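Local coordinates for protein haloacid delahogenase-like family hydrolase (Xanthomonas campestris pv. campestris, PDB 2PKE) that probably acts as a magnesium-dependent phosphatase of the haloacid dehalogenase superfamily, with a metal site at the end of its central parallel sheet, at residues D9-Q14 against A242-A247; D21-K26 against V183-S188; A59-N64 against K73-S78; V131-G136 against S161-Q166; G200-Y205 against E224-E229. One frame throughout, in Å; residues are numbered along the deposited sequence.

How the interactions relate
Interactions 2, 4 and 5 share the parallel, Rossmann-like core sheet, ordered 157-160, 129-135, 15-18, 182-186, 202-205, 227-229. Interaction 2 holds the magnesium ion beside strand 182-186; interaction 4, its centre about 12 Å away, supplies the neighbouring lysine K163. Interaction 5 forms the far edge of the sheet, and interaction 1, about 13 Å from it between centres, ties the chain's beginning to the C-terminal helix. Interaction 3 stands apart in the helical region, about 42 Å from interaction 1. Along the chain interaction 1 encloses all the others, while 3 and 4 lie within the loop closed by 2; the nesting of 4 inside 2 brings K163 beside the magnesium site.

Interaction 1. Residues D9-Q14 against A242-A247; sequences DGQAIQ and ALDAQA
The carboxylate of D244 receives two successive backbone N-H groups in different directions. A12 N approaches OD1 of D244 on the syn side at 2.8 Å, only 15° out of the carboxylate plane. I13 N reaches the same D244 OD1 at 3.1 Å from above that plane, 73° out of it. At the other oxygen, D244 OD2 meets Q11 CB at 3.5 Å and is hydrogen-bonded to the hydroxyl of Y128. The second flat group, the amide of Q11, has I13 O close to its plane, with NE2 of Q11 donating to that oxygen at 2.9 Å; this bond ties the side chain of Q11 back to the loop backbone two residues on. Aspartate suits position 244 because its short chain, with CG anti to the backbone N (chi1 -172°), carries an acceptor from the helix to two successive loop N-H groups. Buried as it is, the acid is well supplied with donors, which would be expected to stabilise its charged form. Small and branched apolar groups close the rest. A12 CB lies 3.6 Å from A247 CB, an approach that two alanines permit. I13 lays CG1 against the helix backbone, 3.7 Å from D244 CA, and its CD1 reaches A247 CB at 4.1 Å. The contact thus pins the loop leading into strand 15-18 onto helix 236-250. I13, L243 and A247 also pack on W202 of strand 202-205, I13 and L243 touch V183 of strand 182-186, and Q14 continues into backbone bonds with A129 and R181.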
# COMPACT_ATOMS: atom_id res chain seq x y z
N ASP A 9 -10.59 -27.88 16.48
CA ASP A 9 -10.01 -29.08 17.05
C ASP A 9 -10.03 -30.13 15.96
O ASP A 9 -10.75 -30.01 14.97
CB ASP A 9 -10.77 -29.54 18.31
CG ASP A 9 -10.53 -28.60 19.53
OD1 ASP A 9 -9.44 -27.98 19.61
OD2 ASP A 9 -11.44 -28.50 20.40
N GLY A 10 -9.22 -31.16 16.12
CA GLY A 10 -9.22 -32.28 15.18
C GLY A 10 -8.45 -32.08 13.89
O GLY A 10 -8.55 -32.92 13.01
N GLN A 11 -7.74 -30.94 13.77
CA GLN A 11 -6.82 -30.67 12.64
C GLN A 11 -5.63 -29.86 13.15
O GLN A 11 -5.73 -29.16 14.17
CB GLN A 11 -7.52 -29.93 11.48
CG GLN A 11 -7.82 -28.48 11.75
CD GLN A 11 -8.79 -27.89 10.73
OE1 GLN A 11 -9.92 -28.35 10.62
NE2 GLN A 11 -8.35 -26.87 9.99
N ALA A 12 -4.50 -29.94 12.45
CA ALA A 12 -3.27 -29.27 12.88
C ALA A 12 -3.11 -27.94 12.13
O ALA A 12 -2.97 -26.90 12.77
CB ALA A 12 -2.05 -30.16 12.69
N ILE A 13 -3.21 -27.95 10.81
CA ILE A 13 -3.12 -26.70 10.04
C ILE A 13 -4.45 -25.92 10.20
O ILE A 13 -5.52 -26.50 10.13
CB ILE A 13 -2.82 -26.99 8.54
CG1 ILE A 13 -1.44 -27.60 8.32
CG2 ILE A 13 -3.07 -25.72 7.62
CD1 ILE A 13 -0.34 -26.87 8.94
N GLN A 14 -4.37 -24.62 10.44
CA GLN A 14 -5.57 -23.82 10.64
C GLN A 14 -5.75 -22.72 9.60
O GLN A 14 -6.86 -22.20 9.46
CB GLN A 14 -5.54 -23.16 12.03
CG GLN A 14 -5.43 -24.12 13.21
CD GLN A 14 -6.67 -24.91 13.44
OE1 GLN A 14 -7.75 -24.50 13.00
NE2 GLN A 14 -6.55 -26.04 14.16
N ALA A 242 -2.52 -33.24 3.12
CA ALA A 242 -1.38 -34.09 3.35
C ALA A 242 -0.44 -33.41 4.34
O ALA A 242 0.08 -34.07 5.24
CB ALA A 242 -0.61 -34.40 1.99
N LEU A 243 -0.25 -32.10 4.18
CA LEU A 243 0.57 -31.31 5.10
C LEU A 243 -0.05 -31.29 6.48
O LEU A 243 0.67 -31.43 7.47
CB LEU A 243 0.81 -29.91 4.55
CG LEU A 243 1.82 -29.90 3.35
CD1 LEU A 243 1.76 -28.50 2.65
CD2 LEU A 243 3.21 -30.28 3.79
N ASP A 244 -1.37 -31.15 6.53
CA ASP A 244 -2.07 -31.19 7.77
C ASP A 244 -1.90 -32.52 8.47
O ASP A 244 -1.76 -32.54 9.68
CB ASP A 244 -3.54 -30.90 7.53
CG ASP A 244 -4.35 -30.74 8.81
OD1 ASP A 244 -3.82 -30.82 9.93
OD2 ASP A 244 -5.55 -30.53 8.67
N ALA A 245 -1.93 -33.62 7.74
CA ALA A 245 -1.76 -34.94 8.34
C ALA A 245 -0.37 -35.06 8.99
O ALA A 245 -0.26 -35.49 10.12
CB ALA A 245 -1.97 -36.02 7.32
N GLN A 246 0.66 -34.64 8.26
CA GLN A 246 2.06 -34.64 8.71
C GLN A 246 2.22 -33.78 9.96
O GLN A 246 2.84 -34.18 10.95
CB GLN A 246 2.91 -34.10 7.56
CG GLN A 246 4.43 -34.11 7.77
CD GLN A 246 5.25 -33.72 6.50
OE1 GLN A 246 4.74 -33.67 5.39
NE2 GLN A 246 6.54 -33.39 6.71
N ALA A 247 1.61 -32.59 9.93
CA ALA A 247 1.69 -31.64 11.06
C ALA A 247 1.09 -32.23 12.35
O ALA A 247 1.63 -32.08 13.47
CB ALA A 247 0.96 -30.33 10.67

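Interaction 2. Residues D21-K26 against V183-S188; sequences DDTLWK and VMIGNS. With MG (magnesium ion), chain C.
D21 O and N187 OD1 lie only 2.9 Å apart without a hydrogen bond between them, because both are ligands of the same magnesium ion. D21 gives its backbone carbonyl, 2.1 Å from the metal, whereas its carboxylate turns elsewhere: OD1 of D21 accepts from W25 NE1 at 2.8 Å, in the plane of the indole and through the anti lone pair, and also forms a salt bridge with K144. N187 coordinates with OD1, likewise at 2.1 Å; a neutral amide thus joins the carbonyl as a ligand just past the end of strand 182-186. Its CG sits between the backbone N and the carbonyl carbon (chi1 68°), on the side of 21-26. The amide nitrogen is used too: N187 ND2 donates to a metal-bound water at 2.9 Å, and this water in turn donates to OD2 of D22, whose OD1 accepts from the backbone N of E28. T23 adds a hydroxyl, its OG1 3.0 Å from N187 OD1, though its single proton also has D19 OD2 within reach. OG1 of T23 also lies 3.4 Å from G186 CA. D19, with three waters, completes six-fold coordination. D19, D21 and T23 fit the DxDx(T/V) signature of haloacid dehalogenase-like enzymes. Carbonyl, amide and carboxylate ligands leave half the sphere to waters, consistent with a magnesium ion that could orient and polarise a phosphate group.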
# COMPACT_ATOMS: atom_id res chain seq x y z
N ASP A 21 -0.36 -12.83 -7.55
CA ASP A 21 0.22 -12.73 -8.90
C ASP A 21 0.92 -14.03 -9.27
O ASP A 21 1.81 -14.50 -8.54
CB ASP A 21 1.26 -11.60 -8.95
CG ASP A 21 0.68 -10.18 -8.90
OD1 ASP A 21 -0.45 -9.90 -9.24
OD2 ASP A 21 1.46 -9.28 -8.56
N ASP A 22 0.46 -14.65 -10.34
CA ASP A 22 1.04 -15.86 -10.89
C ASP A 22 0.78 -17.11 -10.06
O ASP A 22 1.40 -18.16 -10.31
CB ASP A 22 2.53 -15.68 -11.13
CG ASP A 22 2.83 -14.41 -11.88
OD1 ASP A 22 2.24 -14.23 -12.96
OD2 ASP A 22 3.57 -13.58 -11.31
N THR A 23 -0.15 -16.99 -9.11
CA THR A 23 -0.61 -18.08 -8.25
C THR A 23 -2.16 -18.21 -8.41
O THR A 23 -2.68 -19.27 -8.82
CB THR A 23 -0.24 -17.89 -6.76
OG1 THR A 23 1.18 -17.90 -6.60
CG2 THR A 23 -0.89 -19.00 -5.92
N LEU A 24 -2.89 -17.13 -8.09
CA LEU A 24 -4.34 -17.07 -8.30
C LEU A 24 -4.74 -16.53 -9.68
O LEU A 24 -5.78 -16.90 -10.21
CB LEU A 24 -5.03 -16.24 -7.20
CG LEU A 24 -4.78 -16.63 -5.74
CD1 LEU A 24 -5.39 -15.55 -4.86
CD2 LEU A 24 -5.36 -17.98 -5.45
N TRP A 25 -3.95 -15.62 -10.23
CA TRP A 25 -4.29 -15.00 -11.52
C TRP A 25 -3.00 -14.77 -12.28
O TRP A 25 -1.92 -14.79 -11.70
CB TRP A 25 -5.07 -13.65 -11.31
CG TRP A 25 -4.42 -12.70 -10.36
CD1 TRP A 25 -3.26 -12.02 -10.59
CD2 TRP A 25 -4.83 -12.36 -9.04
NE1 TRP A 25 -2.93 -11.27 -9.50
CE2 TRP A 25 -3.89 -11.44 -8.53
CE3 TRP A 25 -5.94 -12.71 -8.24
CZ2 TRP A 25 -3.98 -10.89 -7.25
CZ3 TRP A 25 -6.03 -12.15 -6.99
CH2 TRP A 25 -5.05 -11.27 -6.48
N LYS A 26 -3.12 -14.50 -13.57
CA LYS A 26 -1.97 -14.21 -14.43
C LYS A 26 -1.50 -12.77 -14.21
O LYS A 26 -2.31 -11.86 -14.07
CB LYS A 26 -2.32 -14.45 -15.89
CG LYS A 26 -2.83 -15.86 -16.12
CD LYS A 26 -2.94 -16.20 -17.58
CE LYS A 26 -3.74 -17.49 -17.79
N VAL A 183 0.05 -22.96 6.28
CA VAL A 183 0.59 -23.33 4.99
C VAL A 183 0.49 -22.11 4.08
O VAL A 183 -0.53 -21.47 4.02
CB VAL A 183 -0.19 -24.53 4.32
CG1 VAL A 183 0.49 -24.95 3.05
CG2 VAL A 183 -0.28 -25.74 5.27
N MSE A 184 1.55 -21.85 3.33
CA MSE A 184 1.54 -20.78 2.33
C MSE A 184 1.64 -21.38 0.92
O MSE A 184 2.52 -22.24 0.70
CB MSE A 184 2.69 -19.82 2.57
CG MSE A 184 2.79 -18.72 1.50
SE MSE A 184 1.43 -17.34 1.54
CE MSE A 184 2.25 -16.47 0.02
N ILE A 185 0.77 -20.91 0.00
CA ILE A 185 0.75 -21.38 -1.40
C ILE A 185 1.23 -20.27 -2.30
O ILE A 185 0.71 -19.16 -2.26
CB ILE A 185 -0.64 -21.85 -1.86
CG1 ILE A 185 -1.20 -22.95 -0.95
CG2 ILE A 185 -0.58 -22.32 -3.34
CD1 ILE A 185 -2.55 -23.47 -1.36
N GLY A 186 2.26 -20.55 -3.11
CA GLY A 186 2.72 -19.57 -4.06
C GLY A 186 3.62 -20.08 -5.16
O GLY A 186 4.02 -21.23 -5.19
N ASN A 187 3.94 -19.19 -6.09
CA ASN A 187 4.73 -19.55 -7.26
C ASN A 187 6.20 -19.25 -7.14
O ASN A 187 6.95 -19.64 -8.02
CB ASN A 187 4.20 -18.85 -8.50
CG ASN A 187 4.41 -17.34 -8.47
OD1 ASN A 187 3.69 -16.63 -7.77
ND2 ASN A 187 5.38 -16.85 -9.25
N SER A 188 6.61 -18.51 -6.10
CA SER A 188 8.03 -18.16 -5.89
C SER A 188 8.57 -18.87 -4.64
O SER A 188 8.09 -18.62 -3.56
CB SER A 188 8.16 -16.64 -5.74
OG SER A 188 9.46 -16.29 -5.33
MG MG C . 3.47 -14.61 -7.32
O HOH W 1 4.63 -14.05 -8.94
O HOH W 2 5.20 -14.96 -6.04
O HOH W 3 3.18 -12.72 -6.34

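Interaction 3. Residues A59-N64 against K73-S78; sequences AVERRN and KGMTLS
N64 and S78 have matching first torsions: CG of N64 (chi1 -71°) and OG of S78 (chi1 -64°) both stand anti to their own carbonyl carbons, which sets them facing across the helices; a near-zero chi2 of N64 then orients the amide. N64 ND2 donates to S78 OG at 3.0 Å, with the oxygen close to the amide plane and the bond nearly straight. N64 ND2 is also bonded to E81. Serine suits its place because it is small enough for a close approach and supplies an acceptor between the helices. Helices 57-68 and 72-86 are consecutive, joined by a short connection and packed obliquely, their local axes 9.7 Å apart and 131° between directions. They belong to the helical part between strands 15-18 and 129-135, where relatives carry a cap over the active site. Next to the polar bond, CG1 of V60 packs on S78 CB at 3.7 Å, where the small serine admits a branched neighbour. E61 lies alongside M75, a selenomethionine: the aliphatic CG of E61 touches S78 CB at 3.9 Å, and its OE2 lies the same distance from M75 CG. N64 OD1 accepts from R104 of the second subunit.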
# COMPACT_ATOMS: atom_id res chain seq x y z
N ALA A 59 19.97 -2.97 -13.35
CA ALA A 59 20.77 -2.02 -12.58
C ALA A 59 19.83 -1.03 -11.87
O ALA A 59 19.83 -0.95 -10.64
CB ALA A 59 21.75 -1.27 -13.49
N VAL A 60 19.01 -0.34 -12.66
CA VAL A 60 18.11 0.70 -12.19
C VAL A 60 17.02 0.17 -11.27
O VAL A 60 16.74 0.76 -10.24
CB VAL A 60 17.45 1.42 -13.39
CG1 VAL A 60 16.39 2.42 -12.95
CG2 VAL A 60 18.52 2.13 -14.22
N GLU A 61 16.38 -0.92 -11.66
CA GLU A 61 15.34 -1.47 -10.82
C GLU A 61 15.87 -1.88 -9.43
O GLU A 61 15.21 -1.66 -8.42
CB GLU A 61 14.67 -2.65 -11.50
CG GLU A 61 13.38 -2.28 -12.19
CD GLU A 61 12.81 -3.40 -13.01
OE1 GLU A 61 13.60 -4.21 -13.57
OE2 GLU A 61 11.56 -3.45 -13.10
N ARG A 62 17.07 -2.45 -9.39
CA ARG A 62 17.68 -2.91 -8.13
C ARG A 62 17.93 -1.73 -7.17
O ARG A 62 17.59 -1.81 -5.97
CB ARG A 62 18.96 -3.74 -8.39
CG ARG A 62 18.66 -5.20 -8.89
CD ARG A 62 19.87 -6.18 -8.85
N ARG A 63 18.47 -0.63 -7.68
CA ARG A 63 18.63 0.57 -6.87
C ARG A 63 17.32 1.32 -6.51
O ARG A 63 17.24 1.93 -5.45
CB ARG A 63 19.63 1.53 -7.48
CG ARG A 63 19.23 2.26 -8.73
CD ARG A 63 20.39 3.20 -9.12
NE ARG A 63 20.35 3.68 -10.51
CZ ARG A 63 19.49 4.59 -10.98
NH1 ARG A 63 18.55 5.13 -10.20
NH2 ARG A 63 19.56 4.94 -12.26
N ASN A 64 16.32 1.25 -7.37
CA ASN A 64 15.04 1.91 -7.11
C ASN A 64 14.07 1.13 -6.24
O ASN A 64 13.13 1.69 -5.71
CB ASN A 64 14.37 2.26 -8.42
CG ASN A 64 15.07 3.38 -9.13
OD1 ASN A 64 15.98 3.99 -8.58
ND2 ASN A 64 14.64 3.67 -10.37
N LYS A 73 4.07 0.91 -10.83
CA LYS A 73 4.36 2.34 -10.81
C LYS A 73 5.87 2.63 -10.78
O LYS A 73 6.38 3.45 -11.57
CB LYS A 73 3.60 3.01 -9.68
CG LYS A 73 2.98 4.33 -10.08
CD LYS A 73 1.60 4.57 -9.49
CE LYS A 73 1.52 4.33 -8.03
NZ LYS A 73 0.13 4.68 -7.63
N GLY A 74 6.58 1.94 -9.90
CA GLY A 74 8.03 2.04 -9.81
C GLY A 74 8.67 1.47 -11.05
O GLY A 74 9.68 1.98 -11.52
N MSE A 75 8.08 0.41 -11.59
CA MSE A 75 8.57 -0.19 -12.83
C MSE A 75 8.63 0.87 -13.96
O MSE A 75 9.64 0.94 -14.70
CB MSE A 75 7.65 -1.31 -13.28
CG MSE A 75 8.15 -2.14 -14.51
SE MSE A 75 6.74 -2.88 -15.55
CE MSE A 75 5.56 -1.40 -15.99
N THR A 76 7.56 1.65 -14.10
CA THR A 76 7.48 2.70 -15.13
C THR A 76 8.53 3.79 -14.99
O THR A 76 9.18 4.16 -15.98
CB THR A 76 6.14 3.35 -15.13
OG1 THR A 76 5.16 2.31 -15.34
CG2 THR A 76 6.03 4.38 -16.25
N LEU A 77 8.72 4.25 -13.77
CA LEU A 77 9.75 5.24 -13.46
C LEU A 77 11.17 4.69 -13.68
O LEU A 77 12.04 5.41 -14.19
CB LEU A 77 9.60 5.74 -12.03
CG LEU A 77 8.37 6.62 -11.81
CD1 LEU A 77 8.17 6.68 -10.30
CD2 LEU A 77 8.47 8.04 -12.47
N SER A 78 11.39 3.42 -13.34
CA SER A 78 12.69 2.80 -13.64
C SER A 78 12.91 2.65 -15.16
O SER A 78 14.01 2.80 -15.65
CB SER A 78 12.81 1.47 -12.94
OG SER A 78 12.79 1.63 -11.50

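Interaction 4. Residues V131-G136 against S161-Q166; sequences VLITKG and SEKDPQ
Charged contacts come first. K135 NZ forms a salt bridge to E162 OE1 at 2.8 Å, using the syn lone pair. The two chains run side by side, K135 CG lying between its backbone N and carbonyl carbon (chi1 74°) and the rest extended. K163 NZ forms salt bridges to D19 and D192, which hold NZ beside the magnesium site. The carboxylate oxygen of the first pair is shared: K163 N donates to E162 OE1 at 2.8 Å from the anti side, so one carboxylate both pairs a lysine and fixes the loop backbone. E162 OE2 has Y70 as its partner. Among hydrogen bonds to neutral oxygens, K163 NZ reaches I133 O at 3.1 Å, tilted from the carbonyl plane, and a water at 2.8 Å that also accepts from K135 N. A second water joins G136 O to S161 OG, whose stronger partner is E142 of the second subunit. Glycine suits 136, since its backbone angles would force a side chain against the preceding carbonyl. By packing, the extended K163 chain lies over the strand, CE 3.9 Å from T134 CA. T134, near the end of strand 129-135, and K163 probably correspond to motifs II and III of the haloacid dehalogenase family.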
# COMPACT_ATOMS: atom_id res chain seq x y z
N VAL A 131 -6.19 -16.77 3.61
CA VAL A 131 -5.77 -15.38 3.56
C VAL A 131 -4.99 -15.17 2.25
O VAL A 131 -4.24 -16.02 1.82
CB VAL A 131 -4.91 -14.95 4.84
CG1 VAL A 131 -3.74 -15.96 5.13
CG2 VAL A 131 -4.41 -13.47 4.70
N LEU A 132 -5.14 -14.02 1.65
CA LEU A 132 -4.29 -13.65 0.49
C LEU A 132 -3.16 -12.80 1.02
O LEU A 132 -3.42 -11.77 1.62
CB LEU A 132 -5.06 -12.86 -0.54
CG LEU A 132 -4.39 -12.87 -1.91
CD1 LEU A 132 -5.45 -12.76 -2.98
CD2 LEU A 132 -3.36 -11.79 -2.03
N ILE A 133 -1.91 -13.22 0.80
CA ILE A 133 -0.76 -12.45 1.25
C ILE A 133 0.06 -12.13 0.04
O ILE A 133 0.57 -13.02 -0.68
CB ILE A 133 0.09 -13.18 2.30
CG1 ILE A 133 -0.82 -13.57 3.47
CG2 ILE A 133 1.31 -12.32 2.75
CD1 ILE A 133 -0.17 -14.44 4.58
N THR A 134 0.21 -10.85 -0.19
CA THR A 134 1.01 -10.39 -1.32
C THR A 134 1.90 -9.18 -1.01
O THR A 134 1.60 -8.46 -0.11
CB THR A 134 0.12 -10.02 -2.50
OG1 THR A 134 0.97 -9.87 -3.65
CG2 THR A 134 -0.63 -8.73 -2.24
N LYS A 135 3.01 -9.02 -1.73
CA LYS A 135 3.81 -7.82 -1.61
C LYS A 135 3.51 -6.88 -2.76
O LYS A 135 2.87 -7.28 -3.76
CB LYS A 135 5.32 -8.13 -1.49
CG LYS A 135 6.02 -8.58 -2.72
CD LYS A 135 7.36 -9.25 -2.35
CE LYS A 135 8.13 -9.65 -3.53
NZ LYS A 135 9.42 -10.21 -3.04
N GLY A 136 3.88 -5.62 -2.59
CA GLY A 136 3.74 -4.66 -3.64
C GLY A 136 2.79 -3.54 -3.32
O GLY A 136 2.75 -3.04 -2.19
N SER A 161 5.21 -4.97 2.32
CA SER A 161 6.31 -4.36 1.54
C SER A 161 7.35 -5.38 1.07
O SER A 161 7.93 -5.27 -0.04
CB SER A 161 6.94 -3.24 2.36
OG SER A 161 6.09 -2.09 2.24
N GLU A 162 7.57 -6.40 1.91
CA GLU A 162 8.49 -7.46 1.54
C GLU A 162 8.02 -8.74 2.18
O GLU A 162 7.47 -8.72 3.29
CB GLU A 162 9.94 -7.19 1.95
CG GLU A 162 10.95 -8.29 1.51
CD GLU A 162 10.97 -8.45 0.02
OE1 GLU A 162 10.17 -9.23 -0.52
OE2 GLU A 162 11.74 -7.73 -0.64
N LYS A 163 8.23 -9.83 1.47
CA LYS A 163 7.92 -11.18 1.94
C LYS A 163 9.20 -11.79 2.53
O LYS A 163 10.04 -12.28 1.83
CB LYS A 163 7.38 -12.03 0.82
CG LYS A 163 5.85 -11.95 0.68
CD LYS A 163 5.37 -12.82 -0.49
CE LYS A 163 3.87 -12.88 -0.56
NZ LYS A 163 3.43 -13.45 -1.89
N ASP A 164 9.34 -11.68 3.83
CA ASP A 164 10.52 -12.16 4.52
C ASP A 164 10.06 -12.78 5.81
O ASP A 164 8.91 -12.57 6.20
CB ASP A 164 11.56 -11.04 4.67
CG ASP A 164 11.04 -9.79 5.38
OD1 ASP A 164 10.12 -9.85 6.22
OD2 ASP A 164 11.61 -8.70 5.11
N PRO A 165 10.95 -13.54 6.48
CA PRO A 165 10.49 -14.26 7.69
C PRO A 165 9.85 -13.37 8.74
O PRO A 165 8.83 -13.73 9.34
CB PRO A 165 11.77 -15.00 8.20
CG PRO A 165 12.65 -15.07 6.99
CD PRO A 165 12.36 -13.84 6.18
N GLN A 166 10.40 -12.17 8.91
CA GLN A 166 9.91 -11.26 9.94
C GLN A 166 8.48 -10.84 9.62
O GLN A 166 7.61 -10.75 10.50
CB GLN A 166 10.78 -10.00 10.02
CG GLN A 166 12.27 -10.24 10.07
CD GLN A 166 12.96 -10.27 8.69
OE1 GLN A 166 12.90 -11.28 7.98
NE2 GLN A 166 13.68 -9.20 8.34
O HOH W 4 3.80 -11.23 -3.55
O HOH W 5 4.92 -2.02 -0.84

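Interaction 5. Residues G200-Y205 against E224-E229; sequences GGWGIY and EPRLRE
Backbone hydrogen bonds make W202-Y205 and L227-E229 parallel strands, with G203 N to R226 O, R228 N to G203 O and Y205 N to R228 O, the last 2.9 Å long and almost straight. Glycine fits position 203, where a CB would crowd L227 CD1. The R226 side chain supplies a second polar set; a bend at chi3 (82°) brings NE back toward G201 O. Its NH2 donates to G200 O at 2.8 Å and its NE to G201 O at 3.0 Å, each from above the carbonyl plane, so one guanidinium grips both glycine carbonyls. That group also forms a cation-pi contact: R226 CZ stands 3.7 Å from the centre of the W202 six-membered ring, over its face, with the planes 30° apart, while W202 NE1 bonds to E180 O. Apolar contact follows where Y205 CB meets L227 CD1 at 3.9 Å and Y205 CD2 meets E229 CG at 3.5 Å, the glutamate lying alongside the ring. Strand 227-229 is the outermost of the sheet within this chain. Strand 202-205 bonds to strand 182-186 on its other side; helix 189-198 packs on Y205 and L227, and helix 236-250 places A239 against I204.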
# COMPACT_ATOMS: atom_id res chain seq x y z
N GLY A 200 9.08 -21.82 10.44
CA GLY A 200 8.53 -23.07 10.93
C GLY A 200 7.21 -23.48 10.29
O GLY A 200 6.54 -24.38 10.79
N GLY A 201 6.85 -22.84 9.19
CA GLY A 201 5.57 -23.13 8.50
C GLY A 201 5.74 -24.17 7.42
O GLY A 201 6.76 -24.86 7.32
N TRP A 202 4.70 -24.29 6.63
CA TRP A 202 4.60 -25.26 5.58
C TRP A 202 4.35 -24.53 4.29
O TRP A 202 3.88 -23.42 4.28
CB TRP A 202 3.44 -26.22 5.83
CG TRP A 202 3.48 -26.85 7.20
CD1 TRP A 202 2.99 -26.33 8.34
CD2 TRP A 202 4.02 -28.12 7.54
NE1 TRP A 202 3.19 -27.19 9.38
CE2 TRP A 202 3.81 -28.31 8.93
CE3 TRP A 202 4.66 -29.13 6.81
CZ2 TRP A 202 4.26 -29.43 9.61
CZ3 TRP A 202 5.11 -30.27 7.51
CH2 TRP A 202 4.88 -30.41 8.88
N GLY A 203 4.69 -25.19 3.20
CA GLY A 203 4.70 -24.57 1.90
C GLY A 203 4.11 -25.46 0.83
O GLY A 203 4.31 -26.67 0.82
N ILE A 204 3.39 -24.83 -0.08
CA ILE A 204 3.04 -25.44 -1.36
C ILE A 204 3.58 -24.54 -2.49
O ILE A 204 3.26 -23.34 -2.58
CB ILE A 204 1.55 -25.62 -1.50
CG1 ILE A 204 1.06 -26.68 -0.48
CG2 ILE A 204 1.17 -25.99 -2.94
CD1 ILE A 204 -0.48 -26.66 -0.33
N TYR A 205 4.40 -25.15 -3.33
CA TYR A 205 5.10 -24.53 -4.43
C TYR A 205 4.48 -24.92 -5.76
O TYR A 205 4.55 -26.08 -6.16
CB TYR A 205 6.52 -24.97 -4.42
CG TYR A 205 7.38 -24.45 -5.55
CD1 TYR A 205 7.31 -23.12 -5.94
CD2 TYR A 205 8.29 -25.27 -6.20
CE1 TYR A 205 8.12 -22.63 -6.95
CE2 TYR A 205 9.10 -24.81 -7.22
CZ TYR A 205 9.01 -23.49 -7.60
OH TYR A 205 9.82 -22.98 -8.59
N GLU A 224 13.07 -31.48 1.06
CA GLU A 224 12.44 -30.56 2.01
C GLU A 224 11.06 -31.06 2.47
O GLU A 224 10.08 -30.91 1.76
CB GLU A 224 12.30 -29.16 1.36
CG GLU A 224 11.54 -28.16 2.21
CD GLU A 224 12.07 -28.09 3.63
OE1 GLU A 224 13.23 -27.66 3.76
OE2 GLU A 224 11.35 -28.47 4.60
N PRO A 225 11.00 -31.66 3.67
CA PRO A 225 9.78 -32.34 4.10
C PRO A 225 8.56 -31.46 4.38
O PRO A 225 7.46 -31.97 4.35
CB PRO A 225 10.21 -33.06 5.39
CG PRO A 225 11.39 -32.28 5.90
CD PRO A 225 12.09 -31.78 4.67
N ARG A 226 8.75 -30.16 4.61
CA ARG A 226 7.64 -29.25 4.92
C ARG A 226 7.08 -28.51 3.68
O ARG A 226 6.29 -27.60 3.83
CB ARG A 226 8.07 -28.21 5.93
CG ARG A 226 8.67 -28.80 7.20
CD ARG A 226 9.12 -27.66 8.14
NE ARG A 226 7.99 -27.12 8.92
CZ ARG A 226 7.39 -27.78 9.91
NH1 ARG A 226 7.75 -29.01 10.25
NH2 ARG A 226 6.40 -27.20 10.57
N LEU A 227 7.49 -28.93 2.50
CA LEU A 227 7.05 -28.36 1.26
C LEU A 227 6.48 -29.48 0.36
O LEU A 227 6.98 -30.60 0.39
CB LEU A 227 8.31 -27.80 0.60
CG LEU A 227 8.34 -27.32 -0.82
CD1 LEU A 227 7.42 -26.15 -0.86
CD2 LEU A 227 9.75 -26.89 -1.13
N ARG A 228 5.45 -29.15 -0.41
CA ARG A 228 4.99 -29.99 -1.55
C ARG A 228 5.10 -29.15 -2.80
O ARG A 228 4.80 -27.94 -2.78
CB ARG A 228 3.52 -30.38 -1.38
CG ARG A 228 3.22 -31.18 -0.14
CD ARG A 228 3.70 -32.61 -0.28
NE ARG A 228 3.32 -33.39 0.89
CZ ARG A 228 4.04 -33.50 2.01
NH1 ARG A 228 5.22 -32.87 2.14
NH2 ARG A 228 3.56 -34.23 3.01
N GLU A 229 5.55 -29.76 -3.89
CA GLU A 229 5.50 -29.09 -5.17
C GLU A 229 4.27 -29.64 -5.84
O GLU A 229 4.13 -30.85 -6.01
CB GLU A 229 6.75 -29.30 -6.01
CG GLU A 229 6.80 -28.32 -7.18
CD GLU A 229 8.03 -28.50 -8.02
OE1 GLU A 229 9.00 -29.10 -7.52
OE2 GLU A 229 8.02 -28.06 -9.20